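Local coordinates for 3-oxoacyl-[acyl-carrier-protein] synthase 2 (Rickettsia rickettsii, PDB 4JGA), which probably catalyses the decarboxylative condensation of malonyl-ACP with an acyl chain, the elongation step of bacterial fatty acid synthesis, at residues Ser45-Thr49 and Asn237-Ala241; Thr49-Phe53 and Val216-Val221; Met135-Thr139 and Phe155-Ser159. All coordinates share one frame; numbering follows the deposited sequence. Where two conformers were deposited one is given.

Interaction 1 (Ser45-Thr49 and Asn237-Ala241); sequences SGIKT and NPKKA
Ile47 and Lys239 bring their CA atoms within 5.4 Å of each other, and Lys48 lies over Pro238 at much the same spacing. Residues 47-49 form a short strand, whereas 238-241 coil with helical backbone angles and without the regular bonding of a helix. Pro238 packs its ring against the strand. Its CB lies 3.8 Å from CG2 of Ile47, the branch that stands anti to the backbone N, while the CG1 arm leads away from 237-241; the isoleucine also packs on Val253 and Ile62. The Pro238 ring continues along the strand, its CG reaching the hydroxyl side of Thr49. Strand 47-49 pairs antiparallel with 62-64 in a two-stranded sheet separate from the large central sheet of the thiolase-type fold, and Ile62 also packs on Pro238. At the other end, Ser45 rests against the aliphatic part of Lys239, with OG 3.7 Å from CG. That hydroxyl closes an ST turn by accepting from Ile47 N (3.3 Å, nearly straight at 168°). A water joins Ser45 OG to Lys239 O, and Asn390 ND2 also donates to this carbonyl. Bending at its last torsion (chi4 -62°), Lys239 turns NZ back to within 3.5 Å of Ser45 O; a second water links NZ weakly to Ser45 N.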
loop_
_atom_site.group_PDB
_atom_site.type_symbol
_atom_site.label_atom_id
_atom_site.label_comp_id
_atom_site.label_asym_id
_atom_site.label_seq_id
_atom_site.Cartn_x
_atom_site.Cartn_y
_atom_site.Cartn_z
ATOM N N SER A 45 -29.802 -6.524 6.753
ATOM C CA SER A 45 -28.903 -5.382 6.909
ATOM C C SER A 45 -28.003 -5.639 8.097
ATOM O O SER A 45 -28.463 -6.190 9.090
ATOM C CB SER A 45 -29.702 -4.072 7.158
ATOM O OG SER A 45 -28.830 -2.993 7.491
ATOM N N GLY A 46 -26.736 -5.244 8.003
ATOM C CA GLY A 46 -25.840 -5.315 9.159
ATOM C C GLY A 46 -25.479 -3.983 9.803
ATOM O O GLY A 46 -24.494 -3.908 10.521
ATOM N N ILE A 47 -26.269 -2.947 9.550
ATOM C CA ILE A 47 -25.982 -1.626 10.065
ATOM C C ILE A 47 -26.675 -1.491 11.408
ATOM O O ILE A 47 -27.864 -1.810 11.525
ATOM C CB ILE A 47 -26.495 -0.509 9.126
ATOM C CG1 ILE A 47 -25.848 -0.582 7.725
ATOM C CG2 ILE A 47 -26.274 0.853 9.755
ATOM C CD1 ILE A 47 -24.364 -0.778 7.747
ATOM N N LYS A 48 -25.929 -1.030 12.415
ATOM C CA LYS A 48 -26.461 -0.871 13.790
ATOM C C LYS A 48 -25.856 0.327 14.525
ATOM O O LYS A 48 -24.976 1.033 13.998
ATOM C CB LYS A 48 -26.379 -2.154 14.664
ATOM C CG LYS A 48 -25.200 -3.061 14.423
ATOM C CD LYS A 48 -25.393 -4.460 14.967
ATOM C CE LYS A 48 -24.375 -5.401 14.327
ATOM N NZ LYS A 48 -24.651 -5.737 12.888
ATOM N N THR A 49 -26.428 0.583 15.700
ATOM C CA THR A 49 -25.967 1.611 16.584
ATOM C C THR A 49 -24.569 1.246 17.110
ATOM O O THR A 49 -24.310 0.120 17.505
ATOM C CB THR A 49 -26.969 1.794 17.738
ATOM O OG1 THR A 49 -28.172 2.402 17.219
ATOM C CG2 THR A 49 -26.406 2.670 18.824
ATOM N N ASN A 237 -32.934 5.082 12.788
ATOM C CA ASN A 237 -33.325 3.929 11.967
ATOM C C ASN A 237 -32.143 3.475 11.122
ATOM O O ASN A 237 -32.145 3.657 9.907
ATOM C CB ASN A 237 -34.495 4.297 11.042
ATOM C CG ASN A 237 -35.752 4.648 11.784
ATOM O OD1 ASN A 237 -36.686 3.867 11.811
ATOM N ND2 ASN A 237 -35.797 5.839 12.377
ATOM N N PRO A 238 -31.121 2.890 11.773
ATOM C CA PRO A 238 -29.840 2.567 11.135
ATOM C C PRO A 238 -29.965 1.756 9.840
ATOM O O PRO A 238 -29.234 2.016 8.894
ATOM C CB PRO A 238 -29.096 1.754 12.196
ATOM C CG PRO A 238 -29.737 2.086 13.483
ATOM C CD PRO A 238 -31.134 2.540 13.210
ATOM N N LYS A 239 -30.885 0.798 9.808
ATOM C CA LYS A 239 -31.000 -0.083 8.645
ATOM C C LYS A 239 -31.569 0.612 7.427
ATOM O O LYS A 239 -31.577 0.040 6.355
ATOM C CB LYS A 239 -31.883 -1.289 8.935
ATOM C CG LYS A 239 -31.405 -2.255 10.011
ATOM C CD LYS A 239 -32.546 -3.251 10.239
ATOM C CE LYS A 239 -32.308 -4.262 11.329
ATOM N NZ LYS A 239 -31.153 -5.134 11.032
ATOM N N LYS A 240 -32.047 1.837 7.593
ATOM C CA LYS A 240 -32.579 2.624 6.478
ATOM C C LYS A 240 -31.580 3.641 5.899
ATOM O O LYS A 240 -31.874 4.291 4.909
ATOM C CB LYS A 240 -33.843 3.343 6.931
ATOM C CG LYS A 240 -34.994 2.384 7.184
ATOM C CD LYS A 240 -36.191 3.074 7.815
ATOM C CE LYS A 240 -36.902 4.035 6.872
ATOM N NZ LYS A 240 -37.745 3.331 5.871
ATOM N N ALA A 241 -30.425 3.789 6.538
ATOM C CA ALA A 241 -29.469 4.867 6.218
ATOM C C ALA A 241 -28.830 4.717 4.859
ATOM O O ALA A 241 -28.708 5.702 4.113
ATOM C CB ALA A 241 -28.376 4.954 7.286
HETATM O O HOH W 1 -29.064 -1.379 5.581
HETATM O O HOH W 2 -32.196 -6.787 8.379
#

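Interaction 2 (Thr49-Phe53 and Val216-Val221); sequences TITEF and VTPVGV
Phe53 meets Pro218 through a CH-pi contact: Pro218 CD sits 3.9 Å from the centroid of the phenyl ring and only 3° off its normal, squarely over the face. Neighbouring CG leans toward the CD1 side of the same face. The opposite face is covered by Ile50 CG2 from the ring's own segment, nearer the rim, so the phenyl group is sandwiched between a proline and an isoleucine methyl. Phe53 reaches this slot with CG set between its backbone N and carbonyl carbon (chi1 57°).

Aliphatic packing fills the rest. Val221 CG2 approaches the ring edge, 4.2 Å from Phe53 CZ, and Val216 CG1 touches the same CZ. Ile50, its chain extended at chi2 (163°), carries CD1 to 3.9 Å from Val216 CG1, with Val221 CG2 a little farther off. These residues tie the loop after strand 47-49 to the start of helix 218-226, which follows the central-sheet strand 206-213 in the N-terminal half of the thiolase-type fold.

Polar atoms enter differently. Val216 O lies at the ring edge, 3.3 Å from Phe53 CE2, near the ring plane. No hydrogen bond crosses between the segments; instead, bonds within 216-221 fix the helix start. Thr217 is the N-cap, its OG1 accepting from Gly220 N at 3.1 Å, while its backbone O takes Val221 N. The same hydroxyl also bonds to Glu137 OE1, whose other carboxylate oxygen takes Val219 N, so Glu137 of helix 133-146 grips the capped end with both oxygens.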
loop_
_atom_site.group_PDB
_atom_site.type_symbol
_atom_site.label_atom_id
_atom_site.label_comp_id
_atom_site.label_asym_id
_atom_site.label_seq_id
_atom_site.Cartn_x
_atom_site.Cartn_y
_atom_site.Cartn_z
ATOM N N THR A 49 -26.428 0.583 15.700
ATOM C CA THR A 49 -25.967 1.611 16.584
ATOM C C THR A 49 -24.569 1.246 17.110
ATOM O O THR A 49 -24.310 0.120 17.505
ATOM C CB THR A 49 -26.969 1.794 17.738
ATOM O OG1 THR A 49 -28.172 2.402 17.219
ATOM C CG2 THR A 49 -26.406 2.670 18.824
ATOM N N ILE A 50 -23.674 2.216 17.092
ATOM C CA ILE A 50 -22.365 2.073 17.673
ATOM C C ILE A 50 -22.521 2.058 19.179
ATOM O O ILE A 50 -23.142 2.937 19.743
ATOM C CB ILE A 50 -21.448 3.253 17.286
ATOM C CG1 ILE A 50 -21.172 3.207 15.786
ATOM C CG2 ILE A 50 -20.137 3.222 18.079
ATOM C CD1 ILE A 50 -20.646 4.504 15.223
ATOM N N THR A 51 -21.949 1.044 19.815
ATOM C CA THR A 51 -21.976 0.954 21.281
ATOM C C THR A 51 -20.583 0.873 21.953
ATOM O O THR A 51 -20.481 1.152 23.127
ATOM C CB THR A 51 -22.808 -0.258 21.718
ATOM O OG1 THR A 51 -22.298 -1.406 21.055
ATOM C CG2 THR A 51 -24.284 -0.096 21.342
ATOM N N GLU A 52 -19.526 0.503 21.229
ATOM C CA GLU A 52 -18.212 0.278 21.862
ATOM C C GLU A 52 -17.550 1.562 22.375
ATOM O O GLU A 52 -16.594 1.491 23.136
ATOM C CB GLU A 52 -17.228 -0.406 20.877
ATOM N N PHE A 53 -18.024 2.730 21.944
ATOM C CA PHE A 53 -17.474 3.972 22.448
ATOM C C PHE A 53 -18.544 5.042 22.433
ATOM O O PHE A 53 -19.600 4.874 21.826
ATOM C CB PHE A 53 -16.210 4.404 21.668
ATOM C CG PHE A 53 -16.422 4.564 20.183
ATOM C CD1 PHE A 53 -16.901 5.749 19.653
ATOM C CD2 PHE A 53 -16.148 3.524 19.314
ATOM C CE1 PHE A 53 -17.092 5.891 18.281
ATOM C CE2 PHE A 53 -16.330 3.668 17.936
ATOM C CZ PHE A 53 -16.810 4.855 17.426
ATOM N N VAL A 216 -14.014 2.129 12.396
ATOM C CA VAL A 216 -15.047 2.715 13.227
ATOM C C VAL A 216 -14.479 2.973 14.633
ATOM O O VAL A 216 -14.639 2.159 15.552
ATOM C CB VAL A 216 -16.321 1.841 13.281
ATOM C CG1 VAL A 216 -17.439 2.560 14.025
ATOM C CG2 VAL A 216 -16.765 1.484 11.859
ATOM N N THR A 217 -13.809 4.119 14.754
ATOM C CA THR A 217 -13.255 4.621 16.001
ATOM C C THR A 217 -13.697 6.075 16.158
ATOM O O THR A 217 -14.205 6.702 15.194
ATOM C CB THR A 217 -11.698 4.562 15.991
ATOM O OG1 THR A 217 -11.165 5.717 15.315
ATOM C CG2 THR A 217 -11.221 3.303 15.285
ATOM N N PRO A 218 -13.465 6.650 17.360
ATOM C CA PRO A 218 -13.905 8.034 17.561
ATOM C C PRO A 218 -13.296 8.999 16.527
ATOM O O PRO A 218 -14.004 9.819 15.912
ATOM C CB PRO A 218 -13.393 8.345 18.983
ATOM C CG PRO A 218 -13.373 7.017 19.686
ATOM C CD PRO A 218 -12.934 6.051 18.603
ATOM N N VAL A 219 -12.002 8.881 16.298
ATOM C CA VAL A 219 -11.333 9.812 15.369
ATOM C C VAL A 219 -11.669 9.481 13.908
ATOM O O VAL A 219 -11.782 10.376 13.070
ATOM C CB VAL A 219 -9.820 9.896 15.621
ATOM C CG1 VAL A 219 -9.088 8.753 14.956
ATOM C CG2 VAL A 219 -9.256 11.219 15.098
ATOM N N GLY A 220 -11.918 8.207 13.633
ATOM C CA GLY A 220 -12.367 7.767 12.309
ATOM C C GLY A 220 -13.730 8.320 11.916
ATOM O O GLY A 220 -13.897 8.896 10.831
ATOM N N VAL A 221 -14.716 8.130 12.782
ATOM C CA VAL A 221 -16.042 8.639 12.513
ATOM C C VAL A 221 -15.995 10.169 12.463
ATOM O O VAL A 221 -16.583 10.772 11.587
ATOM C CB VAL A 221 -17.073 8.166 13.579
ATOM C CG1 VAL A 221 -18.441 8.770 13.310
ATOM C CG2 VAL A 221 -17.151 6.634 13.595
#

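Interaction 3 (Met135-Thr139 and Phe155-Ser159); sequences MIEDT and FIPAS
Phe155 lays its ring against Thr139, whose CG2 methyl lies over one face, 3.8 Å from the centroid and 22° off the normal, a CH-pi contact displaced toward the rim. The ring gets there because its CG points anti to the backbone N (chi1 173°), swinging it toward helix 133-146. Its edge faces the backbone of that helix: Ile136 CA is in the ring plane, 3.9 Å from CE1, and Met135 O also lies at this edge, near the ring plane. This carbonyl is gripped twice by Thr139, whose N and OG1 arrive from opposite faces of its plane. The bond from OG1, 2.6 Å long, fixes the rotation of the threonine and hence the position of the methyl on the phenyl ring.

Three residues on, Ala158 offers its CB to Met135. The methionine bends at chi2 and chi3, folding SD and CE back past this methyl, while its CG makes the closer approach of 3.9 Å.

Ser159 then meets the base of the same side chain, its OG only 3.1 Å from Met135 CG. Its hydroxyl is turned back to donate to Phe155 O at 2.9 Å, satisfying a buried polar group within its own helical turn.

The two short helical segments run roughly antiparallel, at 147°, their short axes approaching to 10.2 Å. They belong to the dimer interface: Ile136 packs on Ile136 of the second subunit and Phe155 on Val219 of that subunit, in keeping with the extensive subunit contacts of the homodimeric thiolase-fold condensing enzymes.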
loop_
_atom_site.group_PDB
_atom_site.type_symbol
_atom_site.label_atom_id
_atom_site.label_comp_id
_atom_site.label_asym_id
_atom_site.label_seq_id
_atom_site.Cartn_x
_atom_site.Cartn_y
_atom_site.Cartn_z
ATOM N N MET A 135 -5.277 1.358 16.836
ATOM C CA MET A 135 -4.005 1.091 17.479
ATOM C C MET A 135 -3.206 2.383 17.648
ATOM O O MET A 135 -2.740 2.677 18.752
ATOM C CB MET A 135 -3.201 0.047 16.681
ATOM C CG MET A 135 -1.882 -0.396 17.321
ATOM S SD MET A 135 -2.021 -0.940 19.028
ATOM C CE MET A 135 -3.217 -2.295 18.860
ATOM N N ILE A 136 -3.150 3.194 16.591
ATOM C CA ILE A 136 -2.412 4.451 16.639
ATOM C C ILE A 136 -3.125 5.448 17.542
ATOM O O ILE A 136 -2.493 6.095 18.346
ATOM C CB ILE A 136 -2.165 5.046 15.236
ATOM C CG1 ILE A 136 -1.305 4.087 14.407
ATOM C CG2 ILE A 136 -1.465 6.406 15.316
ATOM C CD1 ILE A 136 -1.128 4.482 12.949
ATOM N N GLU A 137 -4.438 5.550 17.403
ATOM C CA GLU A 137 -5.249 6.469 18.201
ATOM C C GLU A 137 -5.111 6.147 19.674
ATOM O O GLU A 137 -4.745 7.007 20.462
ATOM C CB GLU A 137 -6.723 6.395 17.751
ATOM C CG GLU A 137 -7.722 7.144 18.624
ATOM C CD GLU A 137 -9.114 7.130 18.030
ATOM O OE1 GLU A 137 -9.413 6.189 17.278
ATOM O OE2 GLU A 137 -9.881 8.095 18.289
ATOM N N ASP A 138 -5.380 4.898 20.040
ATOM C CA ASP A 138 -5.293 4.466 21.444
ATOM C C ASP A 138 -3.876 4.635 21.988
ATOM O O ASP A 138 -3.697 5.083 23.102
ATOM C CB ASP A 138 -5.725 3.003 21.621
ATOM C CG ASP A 138 -7.203 2.791 21.369
ATOM O OD1 ASP A 138 -7.946 3.774 21.240
ATOM O OD2 ASP A 138 -7.625 1.633 21.298
ATOM N N THR A 139 -2.885 4.271 21.199
ATOM C CA THR A 139 -1.525 4.223 21.701
ATOM C C THR A 139 -1.032 5.660 21.905
ATOM O O THR A 139 -0.330 5.937 22.885
ATOM C CB THR A 139 -0.562 3.443 20.776
ATOM O OG1 THR A 139 -0.990 2.085 20.623
ATOM C CG2 THR A 139 0.851 3.428 21.368
ATOM N N PHE A 155 3.615 -2.204 19.396
ATOM C CA PHE A 155 2.954 -1.076 18.740
ATOM C C PHE A 155 3.222 -0.962 17.219
ATOM O O PHE A 155 2.270 -0.898 16.414
ATOM C CB PHE A 155 3.309 0.245 19.424
ATOM C CG PHE A 155 2.784 1.449 18.690
ATOM C CD1 PHE A 155 1.416 1.573 18.418
ATOM C CD2 PHE A 155 3.658 2.425 18.198
ATOM C CE1 PHE A 155 0.942 2.652 17.694
ATOM C CE2 PHE A 155 3.183 3.513 17.493
ATOM C CZ PHE A 155 1.818 3.638 17.234
ATOM N N ILE A 156 4.490 -0.957 16.819
ATOM C CA ILE A 156 4.806 -0.768 15.397
ATOM C C ILE A 156 4.213 -1.876 14.532
ATOM O O ILE A 156 3.388 -1.590 13.656
ATOM C CB ILE A 156 6.319 -0.571 15.146
ATOM C CG1 ILE A 156 6.809 0.713 15.833
ATOM C CG2 ILE A 156 6.595 -0.525 13.652
ATOM C CD1 ILE A 156 6.191 1.991 15.293
ATOM N N PRO A 157 4.597 -3.153 14.758
ATOM C CA PRO A 157 3.977 -4.184 13.885
ATOM C C PRO A 157 2.436 -4.222 13.952
ATOM O O PRO A 157 1.756 -4.520 12.943
ATOM C CB PRO A 157 4.621 -5.511 14.384
ATOM C CG PRO A 157 5.130 -5.215 15.759
ATOM C CD PRO A 157 5.554 -3.752 15.703
ATOM N N ALA A 158 1.879 -3.935 15.124
ATOM C CA ALA A 158 0.428 -3.977 15.300
ATOM C C ALA A 158 -0.300 -2.939 14.463
ATOM O O ALA A 158 -1.493 -3.111 14.172
ATOM C CB ALA A 158 0.076 -3.770 16.752
ATOM N N SER A 159 0.422 -1.882 14.098
ATOM C CA SER A 159 -0.095 -0.740 13.374
ATOM C C SER A 159 0.232 -0.759 11.866
ATOM O O SER A 159 -0.329 0.038 11.101
ATOM C CB SER A 159 0.526 0.554 13.922
ATOM O OG SER A 159 0.206 0.764 15.294
#

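All three contacts lie within the N-terminal half of the ketoacyl synthase. Interactions 1 and 2 leave the same stretch through shared Thr49, their centres about 14 Å apart: one runs to the loop before strand 257-265, the other to the start of helix 218-226. Interaction 3 is nested along the chain inside the loops closed by both. Its centre is about 17 Å from that of interaction 2 and about 29 Å from that of interaction 1. Glu137, on helix 133-146 of interaction 3, links it directly to the capped helix start of interaction 2. The series thus leads from a surface contact beside the small 47-49/62-64 sheet to helices at the subunit interface.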